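Local structure of capsular polysaccharide export system protein KpsC (Thermosulfurimonas dismutans, 6MGD) at residues 34-38 with 59-64; 5-9 with 52-56. The protein probably transfers Kdo in a beta-2,7 linkage from a CMP-activated donor while building the conserved glycolipid anchor of bacterial capsules. All coordinates share one frame; numbering follows the deposited sequence.

Contacts 1 and 2 lie side by side on the N-terminal sheet, their centres about 12 Å apart, and their segments alternate along the chain. Val34 links them, its CG2 lying 3.7 Å from Tyr7 CD2 while its CG1 packs on Phe60 and Val64 in contact 1. The second junction joins the two segments that follow strand 44-49, where Phe60 CE1 meets Leu53 CD2 at 3.7 Å. Farther along helix 31-41, Leu37 CD2 packs on Tyr5 CZ. Contact 1 is peripheral, about 28 Å from the centre of the chain to its own centre; contact 2, at about 19 Å, is closer to the other GT-B domain, where Asn55 of helix 52-56 hydrogen-bonds to Lys169.

Contact 1 (34-38 with 59-64)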
ATOM      1  N   VAL A  34     -25.036  13.582  -2.541  1.00 78.66           N
ATOM      2  CA  VAL A  34     -24.163  14.014  -1.455  1.00 77.42           C
ATOM      3  C   VAL A  34     -24.456  15.461  -1.075  1.00 85.49           C
ATOM      4  O   VAL A  34     -24.534  15.800   0.112  1.00 87.47           O
ATOM      5  CB  VAL A  34     -22.687  13.813  -1.850  1.00 75.46           C
ATOM      6  CG1 VAL A  34     -21.766  14.243  -0.719  1.00 73.63           C
ATOM      7  CG2 VAL A  34     -22.432  12.361  -2.226  1.00 71.40           C
ATOM      8  N   GLU A  35     -24.637  16.334  -2.070  1.00 84.32           N
ATOM      9  CA  GLU A  35     -24.910  17.738  -1.776  1.00 89.77           C
ATOM     10  C   GLU A  35     -26.283  17.916  -1.138  1.00 91.67           C
ATOM     11  O   GLU A  35     -26.443  18.724  -0.215  1.00 93.86           O
ATOM     12  CB  GLU A  35     -24.798  18.581  -3.049  1.00 95.87           C
ATOM     13  CG  GLU A  35     -23.480  18.437  -3.812  1.00 95.10           C
ATOM     14  CD  GLU A  35     -22.334  19.243  -3.217  1.00 95.74           C
ATOM     15  OE1 GLU A  35     -22.186  19.277  -1.977  1.00 93.20           O
ATOM     16  OE2 GLU A  35     -21.571  19.847  -4.000  1.00 99.50           O
ATOM     17  N   ASP A  36     -27.288  17.176  -1.616  1.00 91.41           N
ATOM     18  CA  ASP A  36     -28.628  17.297  -1.050  1.00 93.67           C
ATOM     19  C   ASP A  36     -28.652  16.866   0.409  1.00 89.78           C
ATOM     20  O   ASP A  36     -29.256  17.537   1.254  1.00 92.64           O
ATOM     21  CB  ASP A  36     -29.623  16.466  -1.862  1.00 94.21           C
ATOM     22  CG  ASP A  36     -29.725  16.916  -3.303  1.00 99.14           C
ATOM     23  OD1 ASP A  36     -29.555  18.126  -3.568  1.00104.19           O
ATOM     24  OD2 ASP A  36     -29.972  16.055  -4.173  1.00 98.50           O
ATOM     25  N   LEU A  37     -27.997  15.746   0.726  1.00 88.94           N
ATOM     26  CA  LEU A  37     -28.016  15.238   2.092  1.00 85.25           C
ATOM     27  C   LEU A  37     -27.225  16.130   3.041  1.00 85.79           C
ATOM     28  O   LEU A  37     -27.572  16.232   4.224  1.00 87.23           O
ATOM     29  CB  LEU A  37     -27.468  13.810   2.122  1.00 80.66           C
ATOM     30  CG  LEU A  37     -27.447  13.101   3.477  1.00 78.85           C
ATOM     31  CD1 LEU A  37     -28.862  12.920   4.011  1.00 82.54           C
ATOM     32  CD2 LEU A  37     -26.727  11.765   3.367  1.00 74.16           C
ATOM     33  N   CYS A  38     -26.174  16.787   2.546  1.00 83.82           N
ATOM     34  CA  CYS A  38     -25.303  17.570   3.419  1.00 84.66           C
ATOM     35  C   CYS A  38     -26.040  18.765   4.013  1.00 90.44           C
ATOM     36  O   CYS A  38     -26.092  18.933   5.236  1.00 89.08           O
ATOM     37  CB  CYS A  38     -24.062  18.025   2.650  1.00 85.00           C
ATOM     38  SG  CYS A  38     -22.827  18.841   3.684  1.00 84.84           S
ATOM     39  N   ASN A  59     -15.536  17.507  -6.250  1.00 78.45           N
ATOM     40  CA  ASN A  59     -15.138  18.058  -4.965  1.00 80.09           C
ATOM     41  C   ASN A  59     -16.376  18.556  -4.233  1.00 79.51           C
ATOM     42  O   ASN A  59     -17.259  19.176  -4.837  1.00 82.59           O
ATOM     43  CB  ASN A  59     -14.125  19.201  -5.130  1.00 88.16           C
ATOM     44  CG  ASN A  59     -12.871  18.771  -5.872  1.00 91.44           C
ATOM     45  OD1 ASN A  59     -12.439  17.621  -5.774  1.00 88.14           O
ATOM     46  ND2 ASN A  59     -12.277  19.698  -6.616  1.00 98.72           N
ATOM     47  N   PHE A  60     -16.437  18.272  -2.935  1.00 78.96           N
ATOM     48  CA  PHE A  60     -17.529  18.695  -2.071  1.00 79.69           C
ATOM     49  C   PHE A  60     -17.053  19.783  -1.119  1.00 82.26           C
ATOM     50  O   PHE A  60     -15.853  19.965  -0.898  1.00 81.25           O
ATOM     51  CB  PHE A  60     -18.090  17.513  -1.274  1.00 75.83           C
ATOM     52  CG  PHE A  60     -18.518  16.357  -2.126  1.00 74.81           C
ATOM     53  CD1 PHE A  60     -17.907  15.120  -1.999  1.00 71.67           C
ATOM     54  CD2 PHE A  60     -19.528  16.509  -3.062  1.00 77.40           C
ATOM     55  CE1 PHE A  60     -18.296  14.057  -2.785  1.00 70.36           C
ATOM     56  CE2 PHE A  60     -19.922  15.448  -3.853  1.00 76.37           C
ATOM     57  CZ  PHE A  60     -19.305  14.217  -3.713  1.00 72.39           C
ATOM     58  N   ASN A  61     -18.015  20.504  -0.546  1.00 82.06           N
ATOM     59  CA  ASN A  61     -17.690  21.539   0.422  1.00 86.61           C
ATOM     60  C   ASN A  61     -17.136  20.914   1.704  1.00 83.26           C
ATOM     61  O   ASN A  61     -17.186  19.698   1.910  1.00 78.13           O
ATOM     62  CB  ASN A  61     -18.920  22.393   0.727  1.00 90.72           C
ATOM     63  CG  ASN A  61     -20.092  21.569   1.210  1.00 87.07           C
ATOM     64  OD1 ASN A  61     -20.156  21.192   2.379  1.00 85.13           O
ATOM     65  ND2 ASN A  61     -21.024  21.280   0.311  1.00 86.67           N
ATOM     66  N   LYS A  62     -16.608  21.770   2.583  1.00 89.13           N
ATOM     67  CA  LYS A  62     -15.910  21.293   3.772  1.00 87.92           C
ATOM     68  C   LYS A  62     -16.825  20.587   4.766  1.00 85.29           C
ATOM     69  O   LYS A  62     -16.322  19.901   5.662  1.00 83.37           O
ATOM     70  CB  LYS A  62     -15.188  22.453   4.464  1.00 95.65           C
ATOM     71  CG  LYS A  62     -13.981  22.014   5.285  1.00 95.64           C
ATOM     72  CD  LYS A  62     -13.069  23.178   5.639  1.00103.60           C
ATOM     73  CE  LYS A  62     -13.369  23.727   7.024  1.00108.82           C
ATOM     74  NZ  LYS A  62     -12.329  24.700   7.457  1.00116.11           N
ATOM     75  N   SER A  63     -18.145  20.725   4.633  1.00 82.56           N
ATOM     76  CA  SER A  63     -19.062  20.026   5.524  1.00 80.39           C
ATOM     77  C   SER A  63     -19.238  18.557   5.161  1.00 73.86           C
ATOM     78  O   SER A  63     -19.819  17.806   5.952  1.00 73.44           O
ATOM     79  CB  SER A  63     -20.426  20.722   5.535  1.00 84.00           C
ATOM     80  OG  SER A  63     -20.339  22.010   6.121  1.00 89.94           O
ATOM     81  N   VAL A  64     -18.757  18.127   3.997  1.00 76.77           N
ATOM     82  CA  VAL A  64     -18.777  16.719   3.614  1.00 72.26           C
ATOM     83  C   VAL A  64     -17.435  16.127   4.033  1.00 72.22           C
ATOM     84  O   VAL A  64     -16.430  16.275   3.335  1.00 70.81           O
ATOM     85  CB  VAL A  64     -19.038  16.536   2.119  1.00 70.76           C
ATOM     86  CG1 VAL A  64     -19.047  15.058   1.759  1.00 65.75           C
ATOM     87  CG2 VAL A  64     -20.350  17.189   1.723  1.00 74.43           C
TER
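Asn61 OD1 accepts a hydrogen bond from Ser63 N (3.1 Å), and Cys38 SG of the helix lies 3.8 Å from the same oxygen. The bond makes an Asx turn at the start of a type I beta turn, which Val64 N closes on Asn61 O at 3.0 Å. Cys38 SG reaches this turn from the helix side, touching Ser63 CB and, at 3.6 Å, Val64 CG2. Val34 CG1, anti to the backbone N (chi1 -179°), is directed over the middle of the Phe60 ring in a CH-pi contact, 3.8 Å from the centroid and only 8° off the normal. The same methyl also meets Val64 CG1 (3.8 Å), so it touches both the ring and the valine. Glu35 bends back at its second torsion and brings CD to the ring edge, 3.9 Å from Phe60 CD2, with its carboxylate steeply inclined to the ring at 77°. Although Glu35 OE1 comes within 3.3 Å of Asn61 ND2, the angle is too poor for a hydrogen bond; the carboxylate and amide, nearly parallel in plane, run alongside one another in opposite senses. Val34 and Phe60 both continue onto Leu46 of strand 44-49, and Ser63 pairs through its backbone with Ile44. Helix 31-41 is thus packed against the loop leading into strand 64-71, on one face of the parallel part of a Rossmann-like sheet, as in GT-B glycosyltransferases.

Contact 2 (5-9 with 52-56); sequences YTYKF and TLENE
Strand 5-7 and helix 52-56 run at 43° to each other, their axes 12.5 Å apart at closest approach, so that Tyr7 and Lys8 must bridge the gap with long side chains to reach Thr52, Leu53 and Glu56. Tyr7 has CG anti to its own N (chi1 -173°), which sends the ring toward the helix. Its CE1 touches Leu53 CD2 obliquely at 3.8 Å, and Thr52 CG2 approaches near the ring plane, 4.1 Å from that carbon. Lys8, in a left-handed backbone conformation, lays its CG over the rim of one face of the Tyr7 ring and runs on, fully extended, to the carboxylate. There NZ forms a salt bridge with the syn side of Glu56 OE1, at a modelled 2.5 Å, a doubtfully short length. The same ammonium donates to Tyr7 OH at 3.1 Å. Glu56 OE2 lies in the plane of the tyrosine ring at its edge, 3.1 Å from Tyr7 OH, with the carboxylate turned 89° to the ring. Both segments flank strand 44-49: strand 4-7 pairs with it in parallel, and helix 52-56 belongs to the beta-alpha-beta unit from 44-49 to 64-71 in the Rossmann-like N-terminal domain. Leu46 and Val48 of that strand pack against Tyr7. A leucine in place of Tyr7 would probably leave Lys8 NZ without its hydroxyl acceptor and open a gap beside Leu53. Two waters bridge the Tyr7 and Lys8 carbonyls to the Thr52 hydroxyl: water 1 donates to Tyr7 O at 2.8 Å and weakly to Thr52 OG1, and water 2 donates to Lys8 O and, at 3.3 Å, to Thr52 OG1, a hydroxyl also hydrogen-bonded to Trp49 O.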
ATOM      1  N   TYR A   5     -21.921   7.426   5.649  1.00 56.81           N
ATOM      2  CA  TYR A   5     -22.550   7.119   4.375  1.00 55.60           C
ATOM      3  C   TYR A   5     -21.484   6.647   3.398  1.00 51.32           C
ATOM      4  O   TYR A   5     -20.327   7.068   3.469  1.00 50.02           O
ATOM      5  CB  TYR A   5     -23.286   8.336   3.798  1.00 58.90           C
ATOM      6  CG  TYR A   5     -24.470   8.771   4.627  1.00 62.48           C
ATOM      7  CD1 TYR A   5     -25.731   8.241   4.395  1.00 64.00           C
ATOM      8  CD2 TYR A   5     -24.325   9.705   5.645  1.00 64.51           C
ATOM      9  CE1 TYR A   5     -26.819   8.631   5.150  1.00 67.74           C
ATOM     10  CE2 TYR A   5     -25.407  10.101   6.407  1.00 68.63           C
ATOM     11  CZ  TYR A   5     -26.653   9.560   6.155  1.00 70.43           C
ATOM     12  OH  TYR A   5     -27.735   9.947   6.910  1.00 74.90           O
ATOM     13  N   THR A   6     -21.885   5.765   2.488  1.00 52.96           N
ATOM     14  CA  THR A   6     -20.988   5.239   1.470  1.00 51.17           C
ATOM     15  C   THR A   6     -21.283   5.882   0.120  1.00 52.33           C
ATOM     16  O   THR A   6     -22.415   6.278  -0.170  1.00 54.73           O
ATOM     17  CB  THR A   6     -21.110   3.716   1.358  1.00 48.97           C
ATOM     18  OG1 THR A   6     -22.470   3.361   1.084  1.00 50.51           O
ATOM     19  CG2 THR A   6     -20.661   3.049   2.652  1.00 48.35           C
ATOM     20  N   TYR A   7     -20.246   5.976  -0.710  1.00 50.08           N
ATOM     21  CA  TYR A   7     -20.336   6.615  -2.019  1.00 54.17           C
ATOM     22  C   TYR A   7     -20.062   5.573  -3.095  1.00 53.55           C
ATOM     23  O   TYR A   7     -18.912   5.166  -3.294  1.00 50.86           O
ATOM     24  CB  TYR A   7     -19.358   7.786  -2.122  1.00 54.98           C
ATOM     25  CG  TYR A   7     -19.499   8.600  -3.389  1.00 58.33           C
ATOM     26  CD1 TYR A   7     -18.592   8.464  -4.431  1.00 58.48           C
ATOM     27  CD2 TYR A   7     -20.540   9.507  -3.539  1.00 62.13           C
ATOM     28  CE1 TYR A   7     -18.715   9.206  -5.585  1.00 63.05           C
ATOM     29  CE2 TYR A   7     -20.675  10.256  -4.691  1.00 65.33           C
ATOM     30  CZ  TYR A   7     -19.760  10.103  -5.711  1.00 65.88           C
ATOM     31  OH  TYR A   7     -19.888  10.847  -6.863  1.00 68.58           O
ATOM     32  N   LYS A   8     -21.123   5.143  -3.781  1.00 53.90           N
ATOM     33  CA  LYS A   8     -21.019   4.262  -4.945  1.00 56.36           C
ATOM     34  C   LYS A   8     -20.306   2.956  -4.600  1.00 56.91           C
ATOM     35  O   LYS A   8     -19.397   2.511  -5.303  1.00 55.92           O
ATOM     36  CB  LYS A   8     -20.328   4.975  -6.110  1.00 56.90           C
ATOM     37  CG  LYS A   8     -21.084   6.188  -6.628  1.00 58.64           C
ATOM     38  CD  LYS A   8     -20.305   6.906  -7.717  1.00 61.67           C
ATOM     39  CE  LYS A   8     -21.074   8.110  -8.244  1.00 65.33           C
ATOM     40  NZ  LYS A   8     -20.255   8.911  -9.195  1.00 65.49           N
ATOM     41  N   PHE A   9     -20.727   2.341  -3.499  1.00 56.85           N
ATOM     42  CA  PHE A   9     -20.234   1.034  -3.093  1.00 56.44           C
ATOM     43  C   PHE A   9     -21.165  -0.058  -3.603  1.00 60.28           C
ATOM     44  O   PHE A   9     -22.383   0.125  -3.682  1.00 67.96           O
ATOM     45  CB  PHE A   9     -20.121   0.926  -1.570  1.00 54.48           C
ATOM     46  CG  PHE A   9     -18.893   1.575  -0.993  1.00 51.74           C
ATOM     47  CD1 PHE A   9     -18.127   2.451  -1.746  1.00 51.81           C
ATOM     48  CD2 PHE A   9     -18.500   1.296   0.308  1.00 48.17           C
ATOM     49  CE1 PHE A   9     -16.998   3.042  -1.210  1.00 50.25           C
ATOM     50  CE2 PHE A   9     -17.372   1.882   0.848  1.00 47.83           C
ATOM     51  CZ  PHE A   9     -16.619   2.757   0.088  1.00 48.71           C
ATOM     52  N   THR A  52     -11.752   7.613  -6.053  1.00 60.22           N
ATOM     53  CA  THR A  52     -12.986   7.714  -6.826  1.00 60.75           C
ATOM     54  C   THR A  52     -13.350   9.167  -7.104  1.00 62.39           C
ATOM     55  O   THR A  52     -13.749   9.512  -8.223  1.00 65.63           O
ATOM     56  CB  THR A  52     -14.122   7.000  -6.092  1.00 58.85           C
ATOM     57  OG1 THR A  52     -13.805   5.608  -5.963  1.00 59.54           O
ATOM     58  CG2 THR A  52     -15.428   7.142  -6.854  1.00 60.62           C
ATOM     59  N   LEU A  53     -13.210  10.036  -6.102  1.00 61.82           N
ATOM     60  CA  LEU A  53     -13.554  11.440  -6.298  1.00 63.62           C
ATOM     61  C   LEU A  53     -12.580  12.121  -7.253  1.00 67.67           C
ATOM     62  O   LEU A  53     -12.990  12.944  -8.080  1.00 70.10           O
ATOM     63  CB  LEU A  53     -13.588  12.164  -4.953  1.00 62.13           C
ATOM     64  CG  LEU A  53     -14.550  11.574  -3.920  1.00 58.64           C
ATOM     65  CD1 LEU A  53     -14.421  12.282  -2.578  1.00 57.69           C
ATOM     66  CD2 LEU A  53     -15.979  11.637  -4.433  1.00 60.10           C
ATOM     67  N   GLU A  54     -11.291  11.789  -7.158  1.00 62.84           N
ATOM     68  CA  GLU A  54     -10.306  12.401  -8.045  1.00 68.50           C
ATOM     69  C   GLU A  54     -10.489  11.939  -9.485  1.00 69.27           C
ATOM     70  O   GLU A  54     -10.282  12.719 -10.422  1.00 73.16           O
ATOM     71  CB  GLU A  54      -8.889  12.087  -7.560  1.00 70.69           C
ATOM     72  CG  GLU A  54      -8.473  12.830  -6.296  1.00 72.17           C
ATOM     73  CD  GLU A  54      -9.106  12.262  -5.040  1.00 70.40           C
ATOM     74  OE1 GLU A  54      -9.494  11.073  -5.052  1.00 68.37           O
ATOM     75  OE2 GLU A  54      -9.215  13.002  -4.040  1.00 72.14           O
ATOM     76  N   ASN A  55     -10.872  10.674  -9.684  1.00 67.82           N
ATOM     77  CA  ASN A  55     -11.113  10.180 -11.036  1.00 70.65           C
ATOM     78  C   ASN A  55     -12.324  10.853 -11.670  1.00 72.96           C
ATOM     79  O   ASN A  55     -12.380  10.998 -12.896  1.00 76.30           O
ATOM     80  CB  ASN A  55     -11.295   8.664 -11.017  1.00 68.55           C
ATOM     81  CG  ASN A  55     -10.055   7.937 -10.542  1.00 67.14           C
ATOM     82  OD1 ASN A  55      -8.939   8.433 -10.683  1.00 69.24           O
ATOM     83  ND2 ASN A  55     -10.246   6.754  -9.969  1.00 64.14           N
ATOM     84  N   GLU A  56     -13.296  11.263 -10.862  1.00 72.68           N
ATOM     85  CA  GLU A  56     -14.454  11.995 -11.350  1.00 76.30           C
ATOM     86  C   GLU A  56     -14.272  13.504 -11.264  1.00 79.14           C
ATOM     87  O   GLU A  56     -15.160  14.243 -11.705  1.00 81.21           O
ATOM     88  CB  GLU A  56     -15.704  11.585 -10.567  1.00 74.23           C
ATOM     89  CG  GLU A  56     -15.969  10.092 -10.547  1.00 72.66           C
ATOM     90  CD  GLU A  56     -17.210   9.735  -9.753  1.00 70.86           C
ATOM     91  OE1 GLU A  56     -17.958   8.833 -10.186  1.00 71.78           O
ATOM     92  OE2 GLU A  56     -17.443  10.363  -8.699  1.00 69.06           O
TER
HETATM   93  O   HOH W   1     -16.130   5.131  -3.483  1.00 40.02           O
HETATM   94  O   HOH W   2     -16.489   3.775  -5.398  1.00 43.46           O